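Local coordinates for putative branched chain amino acid ABC transporter, periplasmic amino acid-binding protein (Brucella ovis, PDB 7JFN) that probably serves as the periplasmic binding component of an ABC-type amino-acid transport system, at residues A[142-147]-A[383-388]. Sequence-based numbering, arbitrary orientation.
Sequences FKTVAQ and DESIDP
K143, on helix 138-152, reaches the carbonyl end of the short helix 382-385 with its ammonium group. Three backbone oxygens lie around NZ: it makes a weak hydrogen bond of 3.5 Å to S385 O, lies 2.9 Å from E384 O at an angle too poor for a bond, and has I386 O at 3.7 Å. The side chain is extended at chi2 and bent at chi3 and chi4 (-75° and -64°), which brings NZ in among these oxygens.

Aliphatic contacts accompany the polar one. K143 CD passes 4.0 Å from D387 CA, and CE comes within 4.5 Å of P388 CD, in the loop that follows the helix. At the next residue, the methyl CG2 of T144 rests against S385, 3.8 Å from its CA and about as far from CB and OG. Both hydroxyls bond elsewhere, T144 OG1 with I140 O and S265 OG, S385 OG with T381 O; F380 and M354 border both side chains.

The contact thus joins helix 138-152 to the short helix after strand 373-380, which pairs with 350-360 in the mixed sheet. Carbonyls at a helix C-terminus probably favour the lysine's positive charge electrostatically, with little directional bonding.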
loop_
_atom_site.group_PDB
_atom_site.type_symbol
_atom_site.label_atom_id
_atom_site.label_comp_id
_atom_site.label_asym_id
_atom_site.label_seq_id
_atom_site.Cartn_x
_atom_site.Cartn_y
_atom_site.Cartn_z
ATOM N N PHE A 142 -8.772 -0.451 6.725
ATOM C CA PHE A 142 -9.568 -0.127 7.890
ATOM C C PHE A 142 -10.603 -1.173 8.220
ATOM O O PHE A 142 -10.958 -1.295 9.401
ATOM C CB PHE A 142 -10.141 1.291 7.749
ATOM C CG PHE A 142 -9.089 2.287 8.078
ATOM C CD1 PHE A 142 -8.828 2.599 9.408
ATOM C CD2 PHE A 142 -8.225 2.743 7.094
ATOM C CE1 PHE A 142 -7.744 3.444 9.737
ATOM C CE2 PHE A 142 -7.139 3.586 7.420
ATOM C CZ PHE A 142 -6.904 3.923 8.743
ATOM N N LYS A 143 -11.051 -1.973 7.245
ATOM C CA LYS A 143 -11.848 -3.140 7.626
ATOM C C LYS A 143 -11.006 -4.131 8.434
ATOM O O LYS A 143 -11.457 -4.623 9.472
ATOM C CB LYS A 143 -12.483 -3.803 6.394
ATOM C CG LYS A 143 -11.553 -4.554 5.454
ATOM C CD LYS A 143 -12.242 -4.978 4.130
ATOM C CE LYS A 143 -13.187 -6.152 4.326
ATOM N NZ LYS A 143 -12.475 -7.389 4.765
ATOM N N THR A 144 -9.753 -4.375 8.028
ATOM C CA THR A 144 -8.957 -5.385 8.736
ATOM C C THR A 144 -8.474 -4.877 10.089
ATOM O O THR A 144 -8.431 -5.647 11.058
ATOM C CB THR A 144 -7.760 -5.876 7.891
ATOM O OG1 THR A 144 -6.879 -4.799 7.525
ATOM C CG2 THR A 144 -8.232 -6.651 6.637
ATOM N N VAL A 145 -8.114 -3.596 10.201
ATOM C CA VAL A 145 -7.664 -3.135 11.512
ATOM C C VAL A 145 -8.825 -3.156 12.491
ATOM O O VAL A 145 -8.658 -3.555 13.648
ATOM C CB VAL A 145 -6.966 -1.759 11.440
ATOM C CG1 VAL A 145 -7.974 -0.559 11.347
ATOM C CG2 VAL A 145 -6.019 -1.567 12.640
ATOM N N ALA A 146 -10.040 -2.812 12.027
ATOM C CA ALA A 146 -11.201 -2.862 12.911
ATOM C C ALA A 146 -11.570 -4.298 13.272
ATOM O O ALA A 146 -11.854 -4.603 14.440
ATOM C CB ALA A 146 -12.392 -2.154 12.257
ATOM N N GLN A 147 -11.590 -5.197 12.282
ATOM C CA GLN A 147 -11.970 -6.582 12.567
ATOM C C GLN A 147 -10.940 -7.258 13.464
ATOM O O GLN A 147 -11.301 -8.042 14.349
ATOM C CB GLN A 147 -12.138 -7.363 11.265
ATOM C CG GLN A 147 -12.838 -8.703 11.430
ATOM C CD GLN A 147 -14.284 -8.530 11.861
ATOM O OE1 GLN A 147 -15.102 -7.992 11.113
ATOM N NE2 GLN A 147 -14.600 -8.960 13.074
ATOM N N ASP A 383 -8.868 -13.801 1.318
ATOM C CA ASP A 383 -10.322 -13.783 1.194
ATOM C C ASP A 383 -10.971 -12.999 2.328
ATOM O O ASP A 383 -12.010 -12.356 2.127
ATOM C CB ASP A 383 -10.873 -15.213 1.156
ATOM C CG ASP A 383 -10.602 -15.897 -0.170
ATOM O OD1 ASP A 383 -10.872 -15.281 -1.217
ATOM O OD2 ASP A 383 -10.111 -17.042 -0.163
ATOM N N GLU A 384 -10.373 -13.031 3.517
ATOM C CA GLU A 384 -10.884 -12.248 4.632
ATOM C C GLU A 384 -10.494 -10.778 4.550
ATOM O O GLU A 384 -11.120 -9.950 5.226
ATOM C CB GLU A 384 -10.367 -12.804 5.956
ATOM C CG GLU A 384 -10.925 -14.155 6.340
ATOM C CD GLU A 384 -10.252 -14.696 7.570
ATOM O OE1 GLU A 384 -8.999 -14.702 7.603
ATOM O OE2 GLU A 384 -10.971 -15.076 8.517
ATOM N N SER A 385 -9.459 -10.439 3.785
ATOM C CA SER A 385 -8.906 -9.087 3.784
ATOM C C SER A 385 -9.427 -8.215 2.656
ATOM O O SER A 385 -9.598 -7.014 2.860
ATOM C CB SER A 385 -7.373 -9.118 3.694
ATOM O OG SER A 385 -6.816 -9.816 4.797
ATOM N N ILE A 386 -9.639 -8.776 1.460
ATOM C CA ILE A 386 -9.937 -7.938 0.303
ATOM C C ILE A 386 -11.276 -7.239 0.501
ATOM O O ILE A 386 -12.209 -7.777 1.125
ATOM C CB ILE A 386 -9.906 -8.763 -0.999
ATOM C CG1 ILE A 386 -9.894 -7.834 -2.216
ATOM C CG2 ILE A 386 -11.078 -9.739 -1.075
ATOM C CD1 ILE A 386 -9.542 -8.553 -3.520
ATOM N N ASP A 387 -11.370 -6.008 -0.006
ATOM C CA ASP A 387 -12.590 -5.238 0.157
ATOM C C ASP A 387 -13.638 -5.658 -0.872
ATOM O O ASP A 387 -13.309 -6.229 -1.916
ATOM C CB ASP A 387 -12.280 -3.741 0.042
ATOM C CG ASP A 387 -11.606 -3.366 -1.295
ATOM O OD1 ASP A 387 -10.639 -4.045 -1.723
ATOM O OD2 ASP A 387 -12.061 -2.373 -1.913
ATOM N N PRO A 388 -14.914 -5.402 -0.596
ATOM C CA PRO A 388 -15.951 -5.695 -1.595
ATOM C C PRO A 388 -15.727 -4.878 -2.858
ATOM O O PRO A 388 -15.219 -3.756 -2.816
ATOM C CB PRO A 388 -17.255 -5.298 -0.892
ATOM C CG PRO A 388 -16.861 -4.476 0.284
ATOM C CD PRO A 388 -15.469 -4.888 0.670
#